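Local coordinates for D-mannose isomerase (Marinomonas mediterranea, PDB 5X32), which catalyses the reversible isomerisation of D-mannose to D-fructose and, less efficiently, of D-lyxose to D-xylulose, at residues 117-122 with 138-143; 124-129 with 187-192; 153-158 with 200-205; 169-174 with 225-230; 292-297 with 312-317. One frame throughout, in Å; residues are numbered along the deposited sequence.

Contact 1 (117-122 with 138-143); sequences FVILAY and EVTYDL
Apolar packing comes first, and it converges on the methyl branch of Thr140. Thr140 CG2 lies 3.7 Å from Ile119 CG1 and 4.1 Å from Val118 CG1, so this one methyl touches two neighbouring residues of the 117-122 helix. Ile119 and Thr140 run alongside one another, pointing opposite ways. With CG1 anti to the carbonyl carbon (chi1 -76°) and the chain then extended (chi2 175°), Ile119 carries its CD1 beyond the threonine to 4.2 Å from Tyr141 N. Its flank also touches Met179 and Ala182 of helix 173-190.

The two segments run almost antiparallel, 167° apart with their axes 9.7 Å from each other. They belong to the consecutive helices 112-127 and 133-147, a helical hairpin of the kind from which the (alpha/alpha)6 barrel of the N-acylglucosamine 2-epimerase family is built.

The polar part is the hydroxyl branch of Thr140. The Tyr122 side chain crosses that of Thr140 at about a right angle and turns a ring edge to it, with CE2 3.6 Å from Thr140 OG1 and the oxygen near the ring plane. That hydroxyl is hydrogen-bonded within its own helix to Trp136 O, one turn back, while Tyr122 OH is hydrogen-bonded to Tyr96 OH.

Two aromatic contacts adjoin: the Tyr122 ring meets that of Trp136, and Tyr141 packs edge-to-face with Tyr195.

Contact 2 (124-129 with 187-192); sequences NALQIG and FDATQN
Leu126 lays its CD2 methyl across the last turn of helix 173-190, 3.2 Å from Ala189 O and 3.7 Å from Ala189 CB. The contact brings together the C-terminal ends of two helices, 112-127 and 173-190, in the (alpha/alpha)6 barrel, and each chain turns off just beyond it. The leucine has CG anti to the backbone N (chi1 -178°), which sends the branch straight over to the other helix, where CD2 also meets Thr190 CG2 at 3.5 Å, the two side chains crossing at about a right angle. Gln127 comes alongside, its chain stretched out past CG (chi2 -158°), and sets OE1 3.8 Å from Ala189 CB, so the alanine methyl sits between leucine and glutamine. Next to it, Asp188 forms a salt bridge with Arg265. The first helix closes in a Schellman motif with Gly129 at the C-prime position. The second leaves through an ST turn: Thr190 OG1, also hydrogen-bonded to Ala186 O, accepts from Asn192 N at 3.2 Å with an N-H...O angle of 154°.

Contact 3 (153-158 with 200-205); sequences HGLYLD and KLLAKN
The Tyr156 ring presents its edge to the helix: Leu202 CD1 lies 3.7 Å from Tyr156 CE2, and Leu202 CD2 is 3.9 Å from Tyr156 CD2. Both methyls of the leucine fork meet the CD2-CE2 edge, CD1 almost in the ring plane and CD2 off to one side, its chain at about a right angle to the tyrosine, while the indole of Trp149 meets the same ring. The second flat group is the Asn205 amide. Its ND2 reaches Gly154 O at 2.9 Å, but the N-H...O angle of 125° makes this a weak hydrogen bond. Gly154 has a positive phi (72°), and with no side chain in the way ND2 comes to 3.5 Å from Gly154 CA.

Apolar contacts adjoin. Leu155 sends CD2 obliquely across to Leu202 CD2 at 4.0 Å and to Asn205 CB at 3.8 Å, and Leu202 CD2 also lies 3.5 Å from Gly154 O. This carbonyl is therefore flanked by a methyl and an amide, one helical turn apart. Beyond the two segments, His153 O takes a hydrogen bond from Lys209 NZ, and Tyr156 N bonds to Asn176 OD1.

What is joined here is the start of strand 155-160, part of an antiparallel sheet, and the flank of helix 193-212, the packing of a strand-bearing loop region on the helices of an (alpha/alpha)6 barrel.

Contact 4 (169-174 with 225-230); sequences PYRGQN and NDWQID
Arg171 stands upright on the indole of Trp227. Its CB lies 3.5 Å from the centroid of the six-membered ring and only 7° off the ring normal, a CH-pi contact squarely over one face. The chain bends at chi2 (-66°), taking CD along the same face to 3.6 Å from Trp227 NE1; the guanidinium plane stands at 80° to the indole. One face of the guanidinium, toward its rim, receives Asn225 CB, 3.8 Å from Arg171 NH1. The indole's far edge points at the backbone of strand 171-172, with CH2 3.3 Å from Gly172 O and that oxygen near the ring plane.

The loop 225-230 thereby folds over the short strand 171-172, which pairs with 222-223; the side chain of Gln173, next along the chain, is about 4 Å from that of His251, a proton donor/acceptor by similarity.

Arg171 NH1 donates to Tyr170 O at 2.7 Å, coming from above the carbonyl plane, and also bonds to Ser168 O. With NE in a salt bridge to Glu150, whose OE1 also receives a weak bond from Trp227 NE1, the carboxylate probably offsets the charge of the buried guanidinium, whose rotation is probably fixed.

Contact 5 (292-297 with 312-317); sequences GGLHYG and WVQAES
A side-chain oxygen does the work of a backbone partner here: Gln314 OE1 accepts from Leu294 N at 2.6 Å, nearly straight at 169°, with the donor lying above the amide plane. The glutamine gets there by folding at chi2 (41°), and its NE2 makes a weak bond to Tyr310 O. Leu294 runs past the glutamine the opposite way, putting CB 3.8 Å from Val313 CG1 and CD1 3.1 Å from Ser317 OG. That hydroxyl donates to Val313 O at 2.8 Å, one turn back, an oxygen that Ser317 N shares. Tyr296 CE1 meets Trp312 CZ2 at 3.8 Å, the two side chains roughly perpendicular, and Tyr296 and Gly297 form a classic beta bulge opposite Asp306. Trp312 stacks on His251 and also meets His380, both proton donor/acceptors by similarity, so the contact probably forms part of the active-site wall. Glu316 OE2 hydrogen-bonds His380 ND1, which would tend to orient that imidazole and may raise its basicity, though Glu316's salt bridge to Lys257 would temper this.

How the contacts relate
Contacts 1 and 2 share helix 112-127, their centres 12 Å apart, and contact 2 lies where that helix and helix 173-190 end. Helix 173-190 also runs into contact 4. Contacts 3 and 4, centres 11 Å apart, pack directly on each other: Tyr156 O is 3.4 Å from Trp227 CZ2, and Leu157 CB is 3.4 Å from Arg171 NE. Contact 3 also reaches contact 1, through Tyr156 OH and Tyr141 CE2, 3.8 Å apart. Contact 5 touches none of the others, yet it and contact 4 both approach the probable active site (His251 and His380, by similarity): the side chains of Gln173 and Trp312 each come within about 4 Å of that of His251, Trp312 within about 3 Å of His380's.

Contact 1 (117-122 with 138-143)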
# COMPACT_ATOMS: atom_id res chain seq x y z
N PHE A 117 -0.41 5.16 7.49
CA PHE A 117 0.60 4.12 7.63
C PHE A 117 1.11 3.99 9.08
O PHE A 117 1.58 2.92 9.50
CB PHE A 117 1.75 4.35 6.66
CG PHE A 117 1.53 3.68 5.34
CD1 PHE A 117 1.59 2.30 5.24
CD2 PHE A 117 1.25 4.42 4.20
CE1 PHE A 117 1.37 1.67 4.03
CE2 PHE A 117 1.03 3.79 2.98
CZ PHE A 117 1.10 2.42 2.89
N VAL A 118 0.99 5.07 9.85
CA VAL A 118 1.33 5.03 11.27
C VAL A 118 0.35 4.08 11.99
O VAL A 118 0.78 3.21 12.77
CB VAL A 118 1.28 6.44 11.91
CG1 VAL A 118 1.32 6.35 13.44
CG2 VAL A 118 2.46 7.27 11.44
N ILE A 119 -0.94 4.22 11.69
CA ILE A 119 -1.95 3.30 12.22
C ILE A 119 -1.70 1.85 11.78
O ILE A 119 -1.78 0.93 12.59
CB ILE A 119 -3.37 3.73 11.79
CG1 ILE A 119 -3.82 4.93 12.61
CG2 ILE A 119 -4.37 2.59 11.97
CD1 ILE A 119 -5.13 5.51 12.19
N LEU A 120 -1.34 1.66 10.51
CA LEU A 120 -1.04 0.33 10.01
C LEU A 120 0.10 -0.31 10.80
O LEU A 120 0.00 -1.47 11.26
CB LEU A 120 -0.67 0.39 8.52
CG LEU A 120 -0.41 -0.97 7.88
CD1 LEU A 120 -1.70 -1.76 7.71
CD2 LEU A 120 0.35 -0.83 6.57
N ALA A 121 1.17 0.46 10.98
CA ALA A 121 2.33 -0.00 11.74
C ALA A 121 1.94 -0.33 13.19
O ALA A 121 2.35 -1.36 13.71
CB ALA A 121 3.45 1.03 11.71
N TYR A 122 1.13 0.52 13.82
CA TYR A 122 0.72 0.21 15.20
C TYR A 122 -0.14 -1.05 15.28
O TYR A 122 0.04 -1.83 16.22
CB TYR A 122 -0.03 1.40 15.86
CG TYR A 122 0.90 2.54 16.20
CD1 TYR A 122 2.25 2.31 16.38
CD2 TYR A 122 0.44 3.85 16.29
CE1 TYR A 122 3.12 3.34 16.67
CE2 TYR A 122 1.30 4.89 16.58
CZ TYR A 122 2.65 4.63 16.78
OH TYR A 122 3.54 5.64 17.06
N GLU A 138 -5.47 4.00 19.00
CA GLU A 138 -6.59 4.78 19.51
C GLU A 138 -6.19 6.25 19.55
O GLU A 138 -7.00 7.12 19.21
CB GLU A 138 -7.01 4.23 20.88
CG GLU A 138 -7.84 5.14 21.75
CD GLU A 138 -8.08 4.52 23.13
OE1 GLU A 138 -8.16 3.27 23.25
OE2 GLU A 138 -8.14 5.29 24.11
N VAL A 139 -4.93 6.53 19.92
CA VAL A 139 -4.49 7.91 19.99
C VAL A 139 -4.48 8.50 18.59
O VAL A 139 -5.03 9.58 18.34
CB VAL A 139 -3.07 8.08 20.57
CG1 VAL A 139 -2.63 9.56 20.46
CG2 VAL A 139 -2.98 7.57 22.00
N THR A 140 -3.88 7.75 17.66
CA THR A 140 -3.64 8.28 16.32
C THR A 140 -4.95 8.51 15.60
O THR A 140 -5.14 9.55 14.93
CB THR A 140 -2.74 7.33 15.53
OG1 THR A 140 -1.56 7.06 16.30
CG2 THR A 140 -2.33 7.97 14.20
N TYR A 141 -5.88 7.60 15.81
CA TYR A 141 -7.20 7.76 15.23
C TYR A 141 -7.79 9.11 15.67
O TYR A 141 -8.33 9.85 14.84
CB TYR A 141 -8.12 6.59 15.63
CG TYR A 141 -9.48 6.67 14.97
CD1 TYR A 141 -10.52 7.36 15.57
CD2 TYR A 141 -9.71 6.07 13.74
CE1 TYR A 141 -11.76 7.43 14.97
CE2 TYR A 141 -10.95 6.13 13.14
CZ TYR A 141 -11.97 6.82 13.75
OH TYR A 141 -13.21 6.89 13.14
N ASP A 142 -7.60 9.48 16.94
CA ASP A 142 -8.24 10.71 17.39
C ASP A 142 -7.51 11.94 16.88
O ASP A 142 -8.16 12.94 16.56
CB ASP A 142 -8.36 10.77 18.92
CG ASP A 142 -8.91 9.49 19.50
OD1 ASP A 142 -10.04 9.08 19.13
OD2 ASP A 142 -8.26 8.94 20.42
N LEU A 143 -6.20 11.82 16.68
CA LEU A 143 -5.46 12.89 16.05
C LEU A 143 -6.08 13.18 14.69
O LEU A 143 -6.26 14.34 14.30
CB LEU A 143 -3.99 12.52 15.90
CG LEU A 143 -3.15 13.47 15.06
CD1 LEU A 143 -3.04 14.83 15.69
CD2 LEU A 143 -1.76 12.89 14.89

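Contact 2 (124-129 with 187-192)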
# COMPACT_ATOMS: atom_id res chain seq x y z
N ASN A 124 0.20 -3.65 13.41
CA ASN A 124 1.12 -4.77 13.36
C ASN A 124 1.90 -4.95 14.68
O ASN A 124 2.13 -6.09 15.14
CB ASN A 124 2.06 -4.60 12.17
CG ASN A 124 1.41 -5.07 10.89
OD1 ASN A 124 1.50 -6.25 10.54
ND2 ASN A 124 0.70 -4.16 10.20
N ALA A 125 2.28 -3.82 15.28
CA ALA A 125 2.90 -3.85 16.61
C ALA A 125 2.00 -4.61 17.58
O ALA A 125 2.46 -5.51 18.28
CB ALA A 125 3.16 -2.44 17.12
N LEU A 126 0.73 -4.24 17.61
CA LEU A 126 -0.22 -4.90 18.48
C LEU A 126 -0.28 -6.40 18.24
O LEU A 126 -0.19 -7.17 19.19
CB LEU A 126 -1.62 -4.30 18.32
CG LEU A 126 -2.66 -4.91 19.26
CD1 LEU A 126 -2.34 -4.54 20.67
CD2 LEU A 126 -4.06 -4.49 18.90
N GLN A 127 -0.41 -6.80 16.97
CA GLN A 127 -0.62 -8.22 16.70
C GLN A 127 0.63 -9.01 17.05
O GLN A 127 0.52 -10.21 17.21
CB GLN A 127 -0.96 -8.53 15.25
CG GLN A 127 -1.48 -7.38 14.46
CD GLN A 127 -2.30 -7.82 13.25
OE1 GLN A 127 -3.43 -8.31 13.37
NE2 GLN A 127 -1.63 -7.86 12.11
N ILE A 128 1.81 -8.38 17.07
CA ILE A 128 2.99 -9.12 17.55
C ILE A 128 3.23 -8.97 19.08
O ILE A 128 4.26 -9.40 19.63
CB ILE A 128 4.31 -8.73 16.81
CG1 ILE A 128 4.64 -7.24 16.92
CG2 ILE A 128 4.25 -9.13 15.36
CD1 ILE A 128 6.03 -6.88 16.36
N GLY A 129 2.26 -8.37 19.77
CA GLY A 129 2.19 -8.42 21.21
C GLY A 129 2.55 -7.17 22.00
O GLY A 129 2.61 -7.20 23.23
N PHE A 187 -9.05 -2.97 12.83
CA PHE A 187 -10.17 -3.82 13.23
C PHE A 187 -9.75 -5.27 13.46
O PHE A 187 -10.22 -5.91 14.37
CB PHE A 187 -11.31 -3.76 12.23
CG PHE A 187 -12.40 -4.74 12.51
CD1 PHE A 187 -13.23 -4.57 13.61
CD2 PHE A 187 -12.60 -5.84 11.70
CE1 PHE A 187 -14.24 -5.48 13.89
CE2 PHE A 187 -13.61 -6.75 11.97
CZ PHE A 187 -14.43 -6.57 13.07
N ASP A 188 -8.90 -5.81 12.60
CA ASP A 188 -8.45 -7.18 12.82
C ASP A 188 -7.64 -7.30 14.11
O ASP A 188 -7.78 -8.26 14.87
CB ASP A 188 -7.59 -7.68 11.64
CG ASP A 188 -8.40 -7.98 10.39
OD1 ASP A 188 -9.66 -7.97 10.42
OD2 ASP A 188 -7.75 -8.27 9.37
N ALA A 189 -6.79 -6.30 14.35
CA ALA A 189 -5.90 -6.34 15.49
C ALA A 189 -6.62 -6.10 16.82
O ALA A 189 -6.19 -6.62 17.86
CB ALA A 189 -4.78 -5.32 15.32
N THR A 190 -7.69 -5.31 16.79
CA THR A 190 -8.33 -4.84 18.02
C THR A 190 -9.77 -5.29 18.15
O THR A 190 -10.32 -5.29 19.24
CB THR A 190 -8.34 -3.29 18.11
OG1 THR A 190 -9.16 -2.74 17.07
CG2 THR A 190 -6.94 -2.72 18.04
N GLN A 191 -10.38 -5.63 17.02
CA GLN A 191 -11.80 -5.98 16.96
C GLN A 191 -12.72 -4.81 17.32
O GLN A 191 -13.94 -4.98 17.35
CB GLN A 191 -12.09 -7.19 17.86
CG GLN A 191 -11.52 -8.48 17.29
CD GLN A 191 -12.14 -8.82 15.94
OE1 GLN A 191 -13.36 -8.75 15.77
NE2 GLN A 191 -11.30 -9.15 14.96
N ASN A 192 -12.16 -3.64 17.59
CA ASN A 192 -12.96 -2.43 17.82
C ASN A 192 -13.73 -2.03 16.55
O ASN A 192 -13.17 -1.41 15.65
CB ASN A 192 -12.05 -1.29 18.30
CG ASN A 192 -12.80 0.01 18.56
OD1 ASN A 192 -14.01 0.13 18.35
ND2 ASN A 192 -12.05 1.02 19.02

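Contact 3 (153-158 with 200-205)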
# COMPACT_ATOMS: atom_id res chain seq x y z
N HIS A 153 -18.35 15.30 4.51
CA HIS A 153 -18.06 14.59 3.26
C HIS A 153 -17.76 13.12 3.48
O HIS A 153 -17.71 12.34 2.53
CB HIS A 153 -16.89 15.24 2.55
CG HIS A 153 -17.19 16.60 2.02
ND1 HIS A 153 -17.85 16.81 0.83
CD2 HIS A 153 -16.92 17.83 2.52
CE1 HIS A 153 -17.97 18.10 0.62
NE2 HIS A 153 -17.41 18.75 1.63
N GLY A 154 -17.51 12.75 4.74
CA GLY A 154 -17.26 11.37 5.08
C GLY A 154 -15.89 10.95 4.58
O GLY A 154 -15.66 9.77 4.32
N LEU A 155 -14.99 11.93 4.44
CA LEU A 155 -13.64 11.67 3.96
C LEU A 155 -12.62 12.38 4.80
O LEU A 155 -12.96 13.23 5.62
CB LEU A 155 -13.52 12.11 2.50
CG LEU A 155 -14.33 11.24 1.54
CD1 LEU A 155 -14.42 11.83 0.14
CD2 LEU A 155 -13.71 9.84 1.51
N TYR A 156 -11.35 12.06 4.59
CA TYR A 156 -10.24 12.76 5.24
C TYR A 156 -9.58 13.69 4.24
O TYR A 156 -9.37 13.32 3.08
CB TYR A 156 -9.21 11.78 5.78
CG TYR A 156 -9.65 10.92 6.93
CD1 TYR A 156 -9.52 11.35 8.24
CD2 TYR A 156 -10.17 9.65 6.71
CE1 TYR A 156 -9.89 10.56 9.30
CE2 TYR A 156 -10.56 8.84 7.76
CZ TYR A 156 -10.41 9.30 9.06
OH TYR A 156 -10.79 8.50 10.11
N LEU A 157 -9.25 14.89 4.68
CA LEU A 157 -8.45 15.78 3.85
C LEU A 157 -6.97 15.31 3.81
O LEU A 157 -6.58 14.34 4.48
CB LEU A 157 -8.59 17.21 4.34
CG LEU A 157 -8.16 17.56 5.75
CD1 LEU A 157 -6.71 18.00 5.76
CD2 LEU A 157 -9.06 18.64 6.24
N ASP A 158 -6.15 15.98 3.01
CA ASP A 158 -4.87 15.38 2.72
C ASP A 158 -3.76 15.83 3.66
O ASP A 158 -3.12 14.99 4.29
CB ASP A 158 -4.48 15.67 1.27
CG ASP A 158 -3.16 15.04 0.89
OD1 ASP A 158 -2.83 13.96 1.44
OD2 ASP A 158 -2.45 15.60 0.02
N LYS A 200 -15.53 1.03 6.18
CA LYS A 200 -16.62 0.85 5.23
C LYS A 200 -17.21 2.16 4.72
O LYS A 200 -17.63 2.25 3.55
CB LYS A 200 -17.71 -0.03 5.84
CG LYS A 200 -17.16 -1.33 6.40
CD LYS A 200 -18.26 -2.21 6.92
CE LYS A 200 -19.46 -2.12 6.01
NZ LYS A 200 -20.34 -3.31 6.13
N LEU A 201 -17.20 3.18 5.57
CA LEU A 201 -17.68 4.50 5.15
C LEU A 201 -16.77 5.12 4.08
O LEU A 201 -17.24 5.71 3.10
CB LEU A 201 -17.79 5.43 6.36
CG LEU A 201 -18.26 6.86 6.09
CD1 LEU A 201 -19.53 6.90 5.27
CD2 LEU A 201 -18.43 7.65 7.39
N LEU A 202 -15.46 4.98 4.29
CA LEU A 202 -14.47 5.47 3.34
C LEU A 202 -14.62 4.72 2.02
O LEU A 202 -14.62 5.33 0.93
CB LEU A 202 -13.06 5.30 3.91
CG LEU A 202 -12.77 6.17 5.13
CD1 LEU A 202 -11.42 5.86 5.75
CD2 LEU A 202 -12.87 7.63 4.73
N ALA A 203 -14.75 3.40 2.13
CA ALA A 203 -14.96 2.55 0.96
C ALA A 203 -16.15 3.05 0.17
O ALA A 203 -16.03 3.27 -1.03
CB ALA A 203 -15.16 1.10 1.38
N LYS A 204 -17.28 3.26 0.86
CA LYS A 204 -18.50 3.72 0.18
C LYS A 204 -18.28 5.07 -0.49
O LYS A 204 -18.70 5.28 -1.64
CB LYS A 204 -19.68 3.82 1.16
CG LYS A 204 -20.95 4.37 0.49
CD LYS A 204 -22.23 3.76 1.04
CE LYS A 204 -22.56 2.47 0.32
NZ LYS A 204 -23.52 1.58 1.02
N ASN A 205 -17.70 6.00 0.26
CA ASN A 205 -17.52 7.36 -0.21
C ASN A 205 -16.59 7.54 -1.40
O ASN A 205 -16.80 8.42 -2.24
CB ASN A 205 -17.07 8.24 0.93
CG ASN A 205 -18.23 8.68 1.76
OD1 ASN A 205 -19.27 9.01 1.20
ND2 ASN A 205 -18.08 8.66 3.09

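Contact 4 (169-174 with 225-230)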
# COMPACT_ATOMS: atom_id res chain seq x y z
N PRO A 169 -5.80 23.08 0.46
CA PRO A 169 -7.05 23.01 -0.30
C PRO A 169 -7.19 21.65 -0.97
O PRO A 169 -8.27 21.32 -1.45
CB PRO A 169 -6.90 24.12 -1.36
CG PRO A 169 -5.63 24.85 -1.04
CD PRO A 169 -4.81 23.99 -0.14
N TYR A 170 -6.10 20.89 -1.03
CA TYR A 170 -6.11 19.65 -1.79
C TYR A 170 -6.94 18.57 -1.09
O TYR A 170 -6.87 18.41 0.14
CB TYR A 170 -4.69 19.13 -2.03
CG TYR A 170 -4.65 17.87 -2.87
CD1 TYR A 170 -4.79 17.93 -4.25
CD2 TYR A 170 -4.50 16.60 -2.27
CE1 TYR A 170 -4.78 16.78 -5.03
CE2 TYR A 170 -4.48 15.44 -3.05
CZ TYR A 170 -4.63 15.54 -4.44
OH TYR A 170 -4.63 14.43 -5.24
N ARG A 171 -7.72 17.84 -1.89
CA ARG A 171 -8.35 16.61 -1.44
C ARG A 171 -7.94 15.51 -2.40
O ARG A 171 -7.82 15.73 -3.61
CB ARG A 171 -9.87 16.74 -1.39
CG ARG A 171 -10.36 17.83 -0.47
CD ARG A 171 -10.02 17.51 0.96
NE ARG A 171 -10.47 18.54 1.88
CZ ARG A 171 -9.82 19.69 2.08
NH1 ARG A 171 -8.74 19.97 1.37
NH2 ARG A 171 -10.28 20.58 2.95
N GLY A 172 -7.66 14.33 -1.86
CA GLY A 172 -7.20 13.24 -2.69
C GLY A 172 -7.77 11.92 -2.25
O GLY A 172 -8.03 11.71 -1.07
N GLN A 173 -7.94 11.03 -3.20
CA GLN A 173 -8.45 9.70 -2.94
C GLN A 173 -7.46 8.83 -2.16
O GLN A 173 -7.84 7.99 -1.34
CB GLN A 173 -8.79 9.02 -4.27
CG GLN A 173 -9.00 7.54 -4.12
CD GLN A 173 -7.77 6.75 -4.45
OE1 GLN A 173 -6.89 7.20 -5.18
NE2 GLN A 173 -7.69 5.57 -3.89
N ASN A 174 -6.17 9.04 -2.44
CA ASN A 174 -5.08 8.20 -1.94
C ASN A 174 -5.01 8.00 -0.43
O ASN A 174 -4.89 6.86 0.10
CB ASN A 174 -3.77 8.79 -2.41
CG ASN A 174 -3.02 7.86 -3.30
OD1 ASN A 174 -3.33 6.67 -3.36
ND2 ASN A 174 -2.03 8.37 -4.03
N ASN A 225 -11.30 21.07 -2.72
CA ASN A 225 -11.74 21.03 -1.32
C ASN A 225 -13.26 20.93 -1.19
O ASN A 225 -13.76 20.78 -0.08
CB ASN A 225 -11.20 22.23 -0.52
CG ASN A 225 -11.49 23.56 -1.18
OD1 ASN A 225 -11.49 23.67 -2.41
ND2 ASN A 225 -11.72 24.58 -0.36
N ASP A 226 -13.98 21.00 -2.31
CA ASP A 226 -15.41 20.68 -2.35
C ASP A 226 -15.62 19.18 -2.44
O ASP A 226 -16.73 18.70 -2.20
CB ASP A 226 -16.08 21.25 -3.61
CG ASP A 226 -16.07 22.74 -3.69
OD1 ASP A 226 -15.92 23.40 -2.63
OD2 ASP A 226 -16.22 23.25 -4.83
N TRP A 227 -14.54 18.47 -2.74
CA TRP A 227 -14.57 17.06 -3.14
C TRP A 227 -15.30 16.94 -4.48
O TRP A 227 -15.92 15.91 -4.78
CB TRP A 227 -15.19 16.16 -2.08
CG TRP A 227 -14.23 15.80 -0.97
CD1 TRP A 227 -14.22 16.30 0.29
CD2 TRP A 227 -13.14 14.87 -1.05
NE1 TRP A 227 -13.20 15.73 1.02
CE2 TRP A 227 -12.53 14.85 0.22
CE3 TRP A 227 -12.64 14.04 -2.06
CZ2 TRP A 227 -11.42 14.04 0.50
CZ3 TRP A 227 -11.54 13.24 -1.78
CH2 TRP A 227 -10.95 13.24 -0.51
N GLN A 228 -15.21 17.99 -5.29
CA GLN A 228 -15.56 17.93 -6.70
C GLN A 228 -14.32 17.55 -7.51
O GLN A 228 -13.20 17.78 -7.08
CB GLN A 228 -16.12 19.26 -7.20
CG GLN A 228 -17.54 19.59 -6.70
CD GLN A 228 -18.58 18.55 -7.13
OE1 GLN A 228 -19.05 17.75 -6.32
NE2 GLN A 228 -18.93 18.55 -8.43
N ILE A 229 -14.51 16.97 -8.69
CA ILE A 229 -13.36 16.50 -9.44
C ILE A 229 -12.54 17.64 -10.02
O ILE A 229 -13.05 18.51 -10.74
CB ILE A 229 -13.75 15.55 -10.58
CG1 ILE A 229 -14.06 14.17 -10.00
CG2 ILE A 229 -12.61 15.41 -11.59
CD1 ILE A 229 -14.01 13.06 -11.05
N ASP A 230 -11.25 17.62 -9.69
CA ASP A 230 -10.25 18.48 -10.30
C ASP A 230 -9.69 17.83 -11.56
O ASP A 230 -8.90 16.88 -11.47
CB ASP A 230 -9.12 18.76 -9.30
CG ASP A 230 -8.19 19.87 -9.76
OD1 ASP A 230 -8.21 20.23 -10.97
OD2 ASP A 230 -7.43 20.40 -8.92

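Contact 5 (292-297 with 312-317)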
# COMPACT_ATOMS: atom_id res chain seq x y z
N GLY A 292 3.31 -7.12 -22.31
CA GLY A 292 2.85 -7.52 -20.98
C GLY A 292 2.80 -6.45 -19.90
O GLY A 292 3.38 -5.39 -20.05
N GLY A 293 2.06 -6.74 -18.82
CA GLY A 293 2.04 -5.88 -17.65
C GLY A 293 1.08 -4.71 -17.76
O GLY A 293 0.70 -4.32 -18.86
N LEU A 294 0.73 -4.11 -16.63
CA LEU A 294 -0.13 -2.94 -16.65
C LEU A 294 0.65 -1.64 -16.68
O LEU A 294 1.60 -1.42 -15.91
CB LEU A 294 -1.07 -2.91 -15.44
CG LEU A 294 -1.99 -4.11 -15.27
CD1 LEU A 294 -2.19 -4.36 -13.81
CD2 LEU A 294 -3.33 -3.88 -16.01
N HIS A 295 0.24 -0.80 -17.61
CA HIS A 295 0.70 0.57 -17.69
C HIS A 295 0.29 1.36 -16.46
O HIS A 295 -0.59 0.95 -15.71
CB HIS A 295 0.15 1.22 -18.96
CG HIS A 295 0.66 0.58 -20.21
ND1 HIS A 295 -0.12 0.37 -21.32
CD2 HIS A 295 1.89 0.10 -20.52
CE1 HIS A 295 0.60 -0.22 -22.26
NE2 HIS A 295 1.83 -0.39 -21.80
N TYR A 296 0.96 2.48 -16.24
CA TYR A 296 0.80 3.23 -15.01
C TYR A 296 -0.46 4.09 -14.98
O TYR A 296 -1.08 4.26 -13.94
CB TYR A 296 2.02 4.12 -14.80
CG TYR A 296 2.09 4.79 -13.46
CD1 TYR A 296 2.02 4.05 -12.28
CD2 TYR A 296 2.27 6.16 -13.37
CE1 TYR A 296 2.13 4.66 -11.04
CE2 TYR A 296 2.38 6.78 -12.14
CZ TYR A 296 2.30 6.04 -10.98
OH TYR A 296 2.40 6.68 -9.77
N GLY A 297 -0.86 4.63 -16.13
CA GLY A 297 -2.00 5.52 -16.15
C GLY A 297 -2.56 5.74 -17.54
O GLY A 297 -1.82 5.77 -18.54
N TRP A 312 4.14 -1.96 -7.77
CA TRP A 312 3.01 -2.03 -6.87
C TRP A 312 1.71 -2.24 -7.66
O TRP A 312 0.79 -2.89 -7.15
CB TRP A 312 2.91 -0.79 -6.00
CG TRP A 312 2.58 0.50 -6.71
CD1 TRP A 312 3.46 1.45 -7.16
CD2 TRP A 312 1.28 0.98 -7.05
NE1 TRP A 312 2.78 2.49 -7.75
CE2 TRP A 312 1.44 2.22 -7.69
CE3 TRP A 312 -0.01 0.48 -6.86
CZ2 TRP A 312 0.35 2.97 -8.16
CZ3 TRP A 312 -1.09 1.23 -7.33
CH2 TRP A 312 -0.90 2.46 -7.97
N VAL A 313 1.66 -1.76 -8.90
CA VAL A 313 0.49 -1.93 -9.76
C VAL A 313 0.29 -3.40 -10.14
O VAL A 313 -0.82 -3.95 -10.02
CB VAL A 313 0.62 -1.08 -11.02
CG1 VAL A 313 -0.46 -1.44 -12.03
CG2 VAL A 313 0.61 0.41 -10.67
N GLN A 314 1.38 -4.05 -10.53
CA GLN A 314 1.37 -5.48 -10.82
C GLN A 314 0.95 -6.29 -9.60
O GLN A 314 0.16 -7.24 -9.71
CB GLN A 314 2.76 -5.91 -11.30
CG GLN A 314 3.00 -5.88 -12.81
CD GLN A 314 2.43 -4.67 -13.54
OE1 GLN A 314 1.43 -4.80 -14.22
NE2 GLN A 314 3.06 -3.51 -13.41
N ALA A 315 1.43 -5.89 -8.43
CA ALA A 315 1.20 -6.68 -7.23
C ALA A 315 -0.23 -6.49 -6.70
O ALA A 315 -0.94 -7.47 -6.45
CB ALA A 315 2.24 -6.34 -6.15
N GLU A 316 -0.66 -5.25 -6.55
CA GLU A 316 -2.01 -4.99 -6.07
C GLU A 316 -3.01 -5.64 -7.04
O GLU A 316 -4.05 -6.18 -6.62
CB GLU A 316 -2.26 -3.48 -5.95
CG GLU A 316 -1.34 -2.80 -4.93
CD GLU A 316 -1.65 -3.12 -3.46
OE1 GLU A 316 -2.84 -3.31 -3.11
OE2 GLU A 316 -0.68 -3.23 -2.66
N SER A 317 -2.67 -5.62 -8.34
CA SER A 317 -3.57 -6.22 -9.32
C SER A 317 -3.62 -7.74 -9.21
O SER A 317 -4.70 -8.31 -9.39
CB SER A 317 -3.19 -5.81 -10.73
OG SER A 317 -3.41 -4.42 -10.91